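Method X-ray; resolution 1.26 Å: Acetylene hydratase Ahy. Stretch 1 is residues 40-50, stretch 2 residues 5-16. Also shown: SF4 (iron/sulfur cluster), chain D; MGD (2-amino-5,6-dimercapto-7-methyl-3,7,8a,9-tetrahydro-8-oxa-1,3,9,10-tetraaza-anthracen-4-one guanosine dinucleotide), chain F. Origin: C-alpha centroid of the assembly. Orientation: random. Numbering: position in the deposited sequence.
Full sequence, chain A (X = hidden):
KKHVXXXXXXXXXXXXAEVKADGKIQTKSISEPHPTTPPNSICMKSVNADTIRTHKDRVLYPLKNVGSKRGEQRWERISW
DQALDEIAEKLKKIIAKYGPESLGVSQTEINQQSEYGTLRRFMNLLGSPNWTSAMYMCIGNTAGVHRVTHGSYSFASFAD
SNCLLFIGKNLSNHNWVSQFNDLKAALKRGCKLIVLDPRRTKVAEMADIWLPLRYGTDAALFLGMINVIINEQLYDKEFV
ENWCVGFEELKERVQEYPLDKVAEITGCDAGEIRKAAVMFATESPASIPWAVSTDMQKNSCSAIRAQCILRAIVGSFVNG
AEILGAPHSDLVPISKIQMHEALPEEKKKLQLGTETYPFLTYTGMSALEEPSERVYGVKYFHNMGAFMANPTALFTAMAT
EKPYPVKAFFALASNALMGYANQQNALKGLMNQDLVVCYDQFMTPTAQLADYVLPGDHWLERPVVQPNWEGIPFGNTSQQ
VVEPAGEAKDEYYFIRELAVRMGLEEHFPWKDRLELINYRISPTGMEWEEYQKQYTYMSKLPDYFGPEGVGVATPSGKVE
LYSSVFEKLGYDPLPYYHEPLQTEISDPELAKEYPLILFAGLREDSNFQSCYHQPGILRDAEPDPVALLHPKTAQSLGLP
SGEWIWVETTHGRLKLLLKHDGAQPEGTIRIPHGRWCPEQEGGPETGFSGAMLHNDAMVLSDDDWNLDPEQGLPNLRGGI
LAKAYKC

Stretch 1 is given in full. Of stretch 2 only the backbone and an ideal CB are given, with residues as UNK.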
ATOM      1  N   ASN A  40      -8.832 -21.731  -9.838  1.00 19.41           N
ATOM      2  CA  ASN A  40      -7.495 -21.593 -10.432  1.00 19.03           C
ATOM      3  C   ASN A  40      -6.783 -20.319 -10.000  1.00 19.22           C
ATOM      4  O   ASN A  40      -5.964 -19.762 -10.751  1.00 19.57           O
ATOM      5  CB  ASN A  40      -7.588 -21.684 -11.963  1.00 20.15           C
ATOM      6  CG  ASN A  40      -8.498 -22.809 -12.401  1.00 21.86           C
ATOM      7  OD1 ASN A  40      -9.490 -22.596 -13.113  1.00 26.77           O
ATOM      8  ND2 ASN A  40      -8.193 -24.012 -11.939  1.00 22.95           N
ATOM      9  N   SER A  41      -7.090 -19.866  -8.787  1.00 18.24           N
ATOM     10  CA  SER A  41      -6.426 -18.682  -8.238  1.00 16.88           C
ATOM     11  C   SER A  41      -5.317 -19.063  -7.244  1.00 16.16           C
ATOM     12  O   SER A  41      -5.512 -19.048  -6.023  1.00 15.87           O
ATOM     13  CB  SER A  41      -7.445 -17.720  -7.624  1.00 17.16           C
ATOM     14  OG  SER A  41      -8.411 -17.267  -8.580  1.00 18.36           O
ATOM     15  N   ILE A  42      -4.163 -19.435  -7.787  1.00 15.81           N
ATOM     16  CA  ILE A  42      -2.938 -19.574  -7.008  1.00 15.31           C
ATOM     17  C   ILE A  42      -1.751 -19.269  -7.910  1.00 16.07           C
ATOM     18  O   ILE A  42      -1.802 -19.564  -9.112  1.00 17.38           O
ATOM     19  CB  ILE A  42      -2.802 -20.965  -6.345  1.00 15.18           C
ATOM     20  CG1 ILE A  42      -1.767 -20.886  -5.219  1.00 14.99           C
ATOM     21  CG2 ILE A  42      -2.448 -22.050  -7.387  1.00 16.47           C
ATOM     22  CD1 ILE A  42      -1.692 -22.089  -4.311  1.00 15.07           C
ATOM     23  N   CYS A  43      -0.699 -18.673  -7.355  1.00 15.80           N
ATOM     24  CA  CYS A  43       0.483 -18.310  -8.150  1.00 15.34           C
ATOM     25  C   CYS A  43       1.733 -18.969  -7.587  1.00 15.57           C
ATOM     26  O   CYS A  43       1.670 -19.640  -6.560  1.00 15.26           O
ATOM     27  CB  CYS A  43       0.652 -16.786  -8.184  1.00 15.63           C
ATOM     28  SG  CYS A  43       1.313 -16.128  -6.626  1.00 15.26           S
ATOM     29  N   MET A  44       2.873 -18.801  -8.269  1.00 14.82           N
ATOM     30  CA  MET A  44       4.111 -19.430  -7.850  1.00 15.49           C
ATOM     31  C   MET A  44       4.527 -19.010  -6.439  1.00 14.19           C
ATOM     32  O   MET A  44       5.129 -19.793  -5.735  1.00 14.98           O
ATOM     33  CB  MET A  44       5.254 -19.178  -8.846  1.00 15.93           C
ATOM     34  CG  MET A  44       5.534 -17.696  -9.075  1.00 17.62           C
ATOM     35  SD  MET A  44       6.911 -17.465 -10.214  1.00 21.44           S
ATOM     36  CE  MET A  44       6.235 -18.012 -11.783  1.00 21.32           C
ATOM     37  N   LYS A  45       4.202 -17.778  -6.030  1.00 13.99           N
ATOM     38  CA  LYS A  45       4.611 -17.318  -4.696  1.00 13.52           C
ATOM     39  C   LYS A  45       3.928 -18.140  -3.618  1.00 13.52           C
ATOM     40  O   LYS A  45       4.546 -18.483  -2.609  1.00 13.58           O
ATOM     41  CB  LYS A  45       4.323 -15.819  -4.501  1.00 13.17           C
ATOM     42  CG  LYS A  45       5.104 -14.969  -5.513  1.00 14.01           C
ATOM     43  CD  LYS A  45       4.900 -13.466  -5.343  1.00 14.35           C
ATOM     44  CE  LYS A  45       3.466 -13.022  -5.567  1.00 14.30           C
ATOM     45  NZ  LYS A  45       2.976 -13.325  -6.944  1.00 14.98           N
ATOM     46  N   SER A  46       2.656 -18.456  -3.859  1.00 12.76           N
ATOM     47  CA  SER A  46       1.892 -19.282  -2.931  1.00 13.26           C
ATOM     48  C   SER A  46       2.238 -20.760  -3.013  1.00 13.52           C
ATOM     49  O   SER A  46       2.409 -21.427  -1.987  1.00 13.24           O
ATOM     50  CB  SER A  46       0.408 -19.089  -3.171  1.00 12.63           C
ATOM     51  OG  SER A  46      -0.348 -19.624  -2.104  1.00 13.57           O
ATOM     52  N   VAL A  47       2.326 -21.277  -4.239  1.00 14.35           N
ATOM     53  CA  VAL A  47       2.674 -22.685  -4.445  1.00 15.42           C
ATOM     54  C   VAL A  47       3.958 -23.036  -3.715  1.00 14.72           C
ATOM     55  O   VAL A  47       4.098 -24.124  -3.148  1.00 15.77           O
ATOM     56  CB  VAL A  47       2.846 -23.003  -5.942  1.00 15.64           C
ATOM     57  CG1 VAL A  47       3.526 -24.379  -6.145  1.00 16.25           C
ATOM     58  CG2 VAL A  47       1.492 -22.957  -6.615  1.00 15.96           C
ATOM     59  N   ASN A  48       4.900 -22.097  -3.731  1.00 14.92           N
ATOM     60  CA  ASN A  48       6.208 -22.319  -3.148  1.00 15.11           C
ATOM     61  C   ASN A  48       6.387 -21.650  -1.790  1.00 14.11           C
ATOM     62  O   ASN A  48       7.502 -21.511  -1.315  1.00 14.50           O
ATOM     63  CB  ASN A  48       7.281 -21.847  -4.118  1.00 15.34           C
ATOM     64  CG  ASN A  48       7.285 -22.664  -5.399  1.00 17.00           C
ATOM     65  OD1 ASN A  48       7.639 -23.846  -5.390  1.00 19.65           O
ATOM     66  ND2 ASN A  48       6.895 -22.042  -6.507  1.00 18.10           N
ATOM     67  N   ALA A  49       5.283 -21.262  -1.152  1.00 13.37           N
ATOM     68  CA  ALA A  49       5.383 -20.585   0.130  1.00 12.79           C
ATOM     69  C   ALA A  49       6.077 -21.381   1.226  1.00 13.00           C
ATOM     70  O   ALA A  49       6.736 -20.813   2.104  1.00 12.33           O
ATOM     71  CB  ALA A  49       3.993 -20.106   0.593  1.00 12.90           C
ATOM     72  N   ASP A  50       5.942 -22.708   1.178  1.00 12.49           N
ATOM     73  CA  ASP A  50       6.578 -23.525   2.209  1.00 13.82           C
ATOM     74  C   ASP A  50       8.098 -23.478   2.111  1.00 13.70           C
ATOM     75  O   ASP A  50       8.764 -23.676   3.112  1.00 14.32           O
ATOM     76  CB  ASP A  50       6.056 -24.967   2.230  1.00 13.53           C
ATOM     77  CG  ASP A  50       6.201 -25.625   3.608  1.00 15.71           C
ATOM     78  OD1 ASP A  50       5.970 -24.909   4.612  1.00 15.45           O
ATOM     79  OD2 ASP A  50       6.570 -26.837   3.673  1.00 16.19           O
ATOM     80  N   UNK A   5      -6.128 -18.261   3.922  1.00  9.43           N
ATOM     81  CA  UNK A   5      -5.921 -17.020   3.187  1.00  9.13           C
ATOM     82  C   UNK A   5      -4.413 -16.880   2.866  1.00  9.09           C
ATOM     83  O   UNK A   5      -3.577 -16.802   3.782  1.00  8.73           O
ATOM     84  CB  UNK A   5      -6.430 -15.822   3.991  1.00  9.13           C
ATOM     85  N   UNK A   6      -4.051 -16.886   1.584  1.00  9.10           N
ATOM     86  CA  UNK A   6      -2.661 -16.741   1.254  1.00  9.08           C
ATOM     87  C   UNK A   6      -2.243 -15.309   1.576  1.00  8.84           C
ATOM     88  O   UNK A   6      -2.908 -14.359   1.146  1.00  8.85           O
ATOM     89  CB  UNK A   6      -2.403 -17.087  -0.214  1.00  9.08           C
ATOM     90  N   UNK A   7      -1.159 -15.168   2.339  1.00  8.42           N
ATOM     91  CA  UNK A   7      -0.620 -13.843   2.657  1.00  9.51           C
ATOM     92  C   UNK A   7       0.771 -13.686   2.058  1.00  9.83           C
ATOM     93  O   UNK A   7       1.595 -12.911   2.560  1.00 10.03           O
ATOM     94  CB  UNK A   7      -0.575 -13.623   4.170  1.00  9.51           C
ATOM     95  N   UNK A   8       1.023 -14.409   0.970  1.00 10.29           N
ATOM     96  CA  UNK A   8       2.267 -14.209   0.234  1.00 10.60           C
ATOM     97  C   UNK A   8       2.218 -12.931  -0.605  1.00 10.36           C
ATOM     98  O   UNK A   8       3.253 -12.424  -1.018  1.00 10.62           O
ATOM     99  CB  UNK A   8       2.550 -15.416  -0.663  1.00 10.60           C
ATOM    100  N   UNK A   9       1.018 -12.387  -0.819  1.00  9.41           N
ATOM    101  CA  UNK A   9       0.872 -11.000  -1.248  1.00 10.09           C
ATOM    102  C   UNK A   9      -0.479 -10.539  -0.715  1.00 10.48           C
ATOM    103  O   UNK A   9      -1.206 -11.317  -0.083  1.00 10.76           O
ATOM    104  CB  UNK A   9       0.969 -10.851  -2.768  1.00 10.09           C
ATOM    105  N   UNK A  10      -0.817  -9.292  -0.975  1.00 10.14           N
ATOM    106  CA  UNK A  10      -1.915  -8.671  -0.244  1.00 10.47           C
ATOM    107  C   UNK A  10      -3.326  -8.818  -0.838  1.00 10.42           C
ATOM    108  O   UNK A  10      -4.298  -8.386  -0.220  1.00 10.81           O
ATOM    109  CB  UNK A  10      -1.607  -7.179  -0.105  1.00 10.47           C
ATOM    110  N   UNK A  11      -3.460  -9.449  -2.007  1.00 10.55           N
ATOM    111  CA  UNK A  11      -4.802  -9.655  -2.537  1.00 10.64           C
ATOM    112  C   UNK A  11      -5.516 -10.783  -1.781  1.00 10.16           C
ATOM    113  O   UNK A  11      -6.745 -10.808  -1.752  1.00 11.54           O
ATOM    114  CB  UNK A  11      -4.740  -9.972  -4.033  1.00 10.64           C
ATOM    115  N   UNK A  12      -4.741 -11.684  -1.163  1.00 10.11           N
ATOM    116  CA  UNK A  12      -5.278 -12.661  -0.208  1.00 10.13           C
ATOM    117  C   UNK A  12      -6.266 -13.675  -0.811  1.00 10.17           C
ATOM    118  O   UNK A  12      -7.339 -13.951  -0.235  1.00 10.34           O
ATOM    119  CB  UNK A  12      -5.972 -11.912   0.931  1.00 10.13           C
ATOM    120  N   UNK A  13      -5.889 -14.248  -1.956  1.00 10.52           N
ATOM    121  CA  UNK A  13      -6.594 -15.415  -2.485  1.00 11.15           C
ATOM    122  C   UNK A  13      -6.741 -16.457  -1.383  1.00 10.51           C
ATOM    123  O   UNK A  13      -5.808 -16.690  -0.615  1.00 10.94           O
ATOM    124  CB  UNK A  13      -5.856 -16.003  -3.690  1.00 11.15           C
ATOM    125  N   UNK A  14      -7.902 -17.105  -1.328  1.00 10.87           N
ATOM    126  CA  UNK A  14      -8.067 -18.247  -0.439  1.00 11.94           C
ATOM    127  C   UNK A  14      -7.656 -19.514  -1.180  1.00 11.51           C
ATOM    128  O   UNK A  14      -8.182 -19.805  -2.263  1.00 12.87           O
ATOM    129  CB  UNK A  14      -9.509 -18.351   0.063  1.00 11.94           C
ATOM    130  N   UNK A  15      -6.697 -20.232  -0.600  1.00 11.45           N
ATOM    131  CA  UNK A  15      -6.119 -21.423  -1.200  1.00 12.27           C
ATOM    132  C   UNK A  15      -6.407 -22.623  -0.305  1.00 12.77           C
ATOM    133  O   UNK A  15      -6.988 -22.488   0.780  1.00 12.84           O
ATOM    134  CB  UNK A  15      -4.614 -21.252  -1.418  1.00 12.27           C
ATOM    135  N   UNK A  16      -6.017 -23.803  -0.768  1.00 13.94           N
ATOM    136  CA  UNK A  16      -6.109 -24.987   0.059  1.00 14.34           C
ATOM    137  C   UNK A  16      -4.693 -25.432   0.403  1.00 14.15           C
ATOM    138  O   UNK A  16      -3.771 -25.250  -0.390  1.00 15.06           O
ATOM    139  CB  UNK A  16      -6.889 -26.099  -0.645  1.00 14.34           C
TER
HETATM  140 FE1  SF4 D 800      -0.468 -15.388  -5.365  1.00 13.31          FE
HETATM  141 FE2  SF4 D 800      -1.098 -15.602  -2.759  1.00 11.40          FE
HETATM  142 FE3  SF4 D 800      -2.967 -14.804  -4.548  1.00 12.64          FE
HETATM  143 FE4  SF4 D 800      -0.957 -13.163  -3.878  1.00 11.66          FE
HETATM  144  S1  SF4 D 800      -2.572 -13.867  -2.470  1.00 10.86           S
HETATM  145  S2  SF4 D 800      -1.747 -13.567  -6.027  1.00 12.99           S
HETATM  146  S3  SF4 D 800       0.789 -14.648  -3.558  1.00 10.96           S
HETATM  147  S4  SF4 D 800      -1.939 -16.872  -4.500  1.00 13.11           S
HETATM  148  PB  MGD F 802       3.393  -2.796 -11.442  0.50 11.83           P
HETATM  149  O1B MGD F 802       3.523  -4.245 -11.830  0.50 11.14           O
HETATM  150  O2B MGD F 802       4.499  -2.166 -10.645  0.50  9.53           O
HETATM  151  O3B MGD F 802       2.038  -2.563 -10.608  0.50 10.76           O
HETATM  152  O3A MGD F 802       0.300  -3.809  -9.337  0.50 10.00           O
HETATM  153  PA  MGD F 802       0.584  -3.216 -10.796  0.50 11.72           P
HETATM  154  O1A MGD F 802      -0.333  -2.036 -10.994  0.50 10.31           O
HETATM  155  O2A MGD F 802       0.522  -4.367 -11.784  0.50 12.29           O
HETATM  156  O5' MGD F 802       3.182  -1.933 -12.787  0.50 11.41           O
HETATM  157  C5' MGD F 802       2.161  -2.375 -13.662  0.50 10.44           C
HETATM  158  C4' MGD F 802       2.049  -1.415 -14.832  0.50  9.33           C
HETATM  159  O4' MGD F 802       1.900  -0.074 -14.352  0.50  9.80           O
HETATM  160  C3' MGD F 802       3.306  -1.447 -15.697  0.50  9.30           C
HETATM  161  O3' MGD F 802       2.990  -2.043 -16.956  0.50 10.26           O
HETATM  162  C2' MGD F 802       3.701   0.005 -15.857  0.50  9.09           C
HETATM  163  O2' MGD F 802       4.032   0.380 -17.193  0.50  9.23           O
HETATM  164  C1' MGD F 802       2.439   0.720 -15.390  0.50  9.64           C
HETATM  165  N9  MGD F 802       2.670   2.121 -14.989  0.50  8.55           N
HETATM  166  C8  MGD F 802       3.751   2.645 -14.380  0.50 10.08           C
HETATM  167  N7  MGD F 802       3.613   3.977 -14.158  0.50  9.90           N
HETATM  168  C5  MGD F 802       2.406   4.321 -14.670  0.50  9.81           C
HETATM  169  C6  MGD F 802       1.606   5.558 -14.793  0.50  9.47           C
HETATM  170  O6  MGD F 802       2.059   6.653 -14.396  0.50  9.75           O
HETATM  171  N1  MGD F 802       0.394   5.469 -15.363  0.50  8.72           N
HETATM  172  C2  MGD F 802      -0.122   4.312 -15.824  0.50  7.86           C
HETATM  173  N2  MGD F 802      -1.361   4.315 -16.373  0.50  9.11           N
HETATM  174  N3  MGD F 802       0.558   3.134 -15.740  0.50  8.64           N
HETATM  175  C4  MGD F 802       1.787   3.094 -15.192  0.50  8.53           C
HETATM  176  C10 MGD F 802       0.667  -3.185  -8.108  0.50 10.66           C
HETATM  177  C11 MGD F 802       0.310  -4.240  -7.064  0.50  9.60           C
HETATM  178  O11 MGD F 802       0.904  -5.492  -7.441  0.50 11.23           O
HETATM  179  C12 MGD F 802       0.714  -3.855  -5.656  0.50 11.21           C
HETATM  180  S12 MGD F 802       0.638  -2.239  -5.151  0.50 13.81           S
HETATM  181  C13 MGD F 802       1.135  -4.779  -4.776  0.50 11.02           C
HETATM  182  S13 MGD F 802       1.432  -4.425  -3.135  0.50 12.39           S
HETATM  183  C14 MGD F 802       1.406  -6.184  -5.207  0.50  9.90           C
HETATM  184  N15 MGD F 802       2.831  -6.379  -5.438  0.50 10.57           N
HETATM  185  C16 MGD F 802       3.211  -7.502  -6.088  0.50 10.20           C
HETATM  186  C17 MGD F 802       4.589  -8.037  -6.057  0.50 10.91           C
HETATM  187  O17 MGD F 802       5.496  -7.451  -5.421  0.50 10.92           O
HETATM  188  N18 MGD F 802       4.839  -9.164  -6.748  0.50  9.95           N
HETATM  189  C19 MGD F 802       3.895  -9.810  -7.466  0.50 10.67           C
HETATM  190  N19 MGD F 802       4.237 -10.941  -8.118  0.50 10.50           N
HETATM  191  N20 MGD F 802       2.612  -9.374  -7.547  0.50 10.84           N
HETATM  192  C21 MGD F 802       2.232  -8.255  -6.898  0.50 10.82           C
HETATM  193  N22 MGD F 802       0.965  -7.815  -6.985  0.50 11.52           N
HETATM  194  C23 MGD F 802       0.612  -6.504  -6.482  0.50 10.54           C

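Nothing of stretch 1 lies within reach of position 5, so many residues would do. It is Val5.

Position 6 points its CB toward stretch 1, with the ideal CB 3.8 Å from Ser46 OG. The iron-sulfur cluster lies on the same side, and its FE2 has no ligand from stretch 1. A small polar residue would fit beside the serine, but an open iron calls for a thiolate. Cys6 SG binds SF4 FE2 at 2.3 Å and lies 3.2 Å from Ser46 OG.

Position 7 points away from stretch 1. Many side chains would do. Gln7 NE2 donates to Val5 O at 2.8 Å.

Position 8 faces the helix of stretch 1. Its ideal CB is 4.1 Å from Lys45 O and 5.1 Å from Ala49 CB. The space is short, and SF4 S3 is also near. Alanine, serine or another small residue would suit. Ser8 OG is 3.8 Å from Ala49 CB and 3.7 Å from Lys45 O, too long for direct bonding. A water closes the gap: it donates to Lys45 O at 2.8 Å and is hydrogen-bonded to Ser8 OG at 2.8 Å. Ser8 N donates to Cys6 SG at 3.4 Å.

Position 9 points toward the lysine chain, with its ideal CB 4.3 Å from Lys45 CE. An aliphatic residue could pack there, but FE4 is close and needs a ligand. Cys9 supplies it, SG to FE4 at 2.3 Å. Lys45 NZ reaches MGD N19 at 2.9 Å.

Positions 10 and 11 lie out of reach of stretch 1. The first could be polar; Asp10 OD2 is 3.6 Å from MGD S13. The second could be aliphatic; Ile11 CG2 is 3.7 Å from SF4 S1.

Position 12 has positive phi (64°), which favours glycine, asparagine or aspartate. It is Asn12. Its ND2 makes a weak hydrogen bond to Cys6 O at 3.0 Å.

Position 13 points toward stretch 1, with its ideal CB 3.9 Å from Ser41 O. Several small residues would fit, yet FE3 is the next iron to fill. Cys13 SG binds FE3 at 2.3 Å. With Cys43 SG on FE1 at 2.3 Å, all four irons have a cysteine ligand.

Position 14 points away from stretch 1. Its extended backbone (-89/123) suits beta-branched residues such as valine, isoleucine or threonine, though many others would do. It is Val14. One water donates to Val14 O at 2.6 Å and to Ser41 O at 2.8 Å.

Position 15 turns back toward stretch 1, with its ideal CB 4.2 Å from Ile42 CD1. A medium aliphatic residue is expected. Val15 CG1 packs on Ile42 CD1 at 3.8 Å and lies 4.0 Å from Ser46 OG.

Position 16 points sideways, beyond contact. Stretch 1 sets no requirement there, so many residues, polar or apolar, would be possible. It is Glu16, with OE1 hydrogen-bonded elsewhere in the structure.

Stretch 2, residues 5-16: VCQSCDINCVVE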
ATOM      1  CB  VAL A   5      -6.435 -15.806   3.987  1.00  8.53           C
ATOM      2  CG1 VAL A   5      -6.038 -14.522   3.269  1.00 10.13           C
ATOM      3  CG2 VAL A   5      -7.958 -15.906   4.196  1.00 10.27           C
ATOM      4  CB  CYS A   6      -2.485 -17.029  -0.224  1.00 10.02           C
ATOM      5  SG  CYS A   6      -0.796 -16.749  -0.784  1.00 10.63           S
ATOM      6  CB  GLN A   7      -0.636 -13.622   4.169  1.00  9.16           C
ATOM      7  CG  GLN A   7      -2.083 -13.584   4.706  1.00  7.89           C
ATOM      8  CD  GLN A   7      -2.260 -14.239   6.070  1.00  7.99           C
ATOM      9  OE1 GLN A   7      -1.756 -13.739   7.092  1.00  8.87           O
ATOM     10  NE2 GLN A   7      -3.033 -15.322   6.111  1.00  8.33           N
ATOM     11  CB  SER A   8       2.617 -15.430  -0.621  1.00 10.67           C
ATOM     12  OG  SER A   8       3.218 -16.455   0.164  1.00 11.82           O
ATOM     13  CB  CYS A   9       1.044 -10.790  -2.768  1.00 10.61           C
ATOM     14  SG  CYS A   9      -0.422 -10.946  -3.834  1.00 11.34           S
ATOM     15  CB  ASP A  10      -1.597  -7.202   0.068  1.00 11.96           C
ATOM     16  CG  ASP A  10      -1.347  -6.357  -1.168  1.00 14.44           C
ATOM     17  OD1 ASP A  10      -1.092  -6.890  -2.278  1.00 13.78           O
ATOM     18  OD2 ASP A  10      -1.362  -5.110  -0.989  1.00 19.29           O
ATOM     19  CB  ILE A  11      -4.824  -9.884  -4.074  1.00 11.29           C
ATOM     20  CG1 ILE A  11      -6.213  -9.595  -4.657  1.00 12.42           C
ATOM     21  CG2 ILE A  11      -4.362 -11.281  -4.415  1.00 12.14           C
ATOM     22  CD1 ILE A  11      -6.777  -8.204  -4.360  1.00 13.92           C
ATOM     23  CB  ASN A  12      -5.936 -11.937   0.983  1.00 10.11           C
ATOM     24  CG  ASN A  12      -4.936 -11.254   1.940  1.00  8.46           C
ATOM     25  OD1 ASN A  12      -5.386 -10.563   2.847  1.00  8.73           O
ATOM     26  ND2 ASN A  12      -3.623 -11.471   1.784  1.00  9.05           N
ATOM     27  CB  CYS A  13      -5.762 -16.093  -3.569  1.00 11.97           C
ATOM     28  SG  CYS A  13      -5.225 -14.995  -4.913  1.00 13.41           S
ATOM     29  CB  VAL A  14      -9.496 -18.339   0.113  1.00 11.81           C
ATOM     30  CG1 VAL A  14      -9.636 -19.536   1.094  1.00 12.56           C
ATOM     31  CG2 VAL A  14      -9.861 -17.022   0.809  1.00 12.41           C
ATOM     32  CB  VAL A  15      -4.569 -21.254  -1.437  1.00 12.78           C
ATOM     33  CG1 VAL A  15      -4.266 -20.076  -2.370  1.00 12.93           C
ATOM     34  CG2 VAL A  15      -3.821 -21.060  -0.126  1.00 13.43           C
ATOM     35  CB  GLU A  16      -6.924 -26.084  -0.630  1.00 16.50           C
ATOM     36  CG  GLU A  16      -8.438 -25.860  -0.466  1.00 20.40           C
ATOM     37  CD  GLU A  16      -9.289 -26.977  -1.048  1.00 26.00           C
ATOM     38  OE1 GLU A  16      -8.804 -27.654  -1.975  1.00 24.95           O
ATOM     39  OE2 GLU A  16     -10.447 -27.165  -0.582  1.00 28.14           O
TER
HETATM   40  O   HOH W   1       5.882 -16.959  -0.706  1.00 12.34           O
HETATM   41  O   HOH W   2      -7.314 -20.585  -4.625  1.00 14.35           O
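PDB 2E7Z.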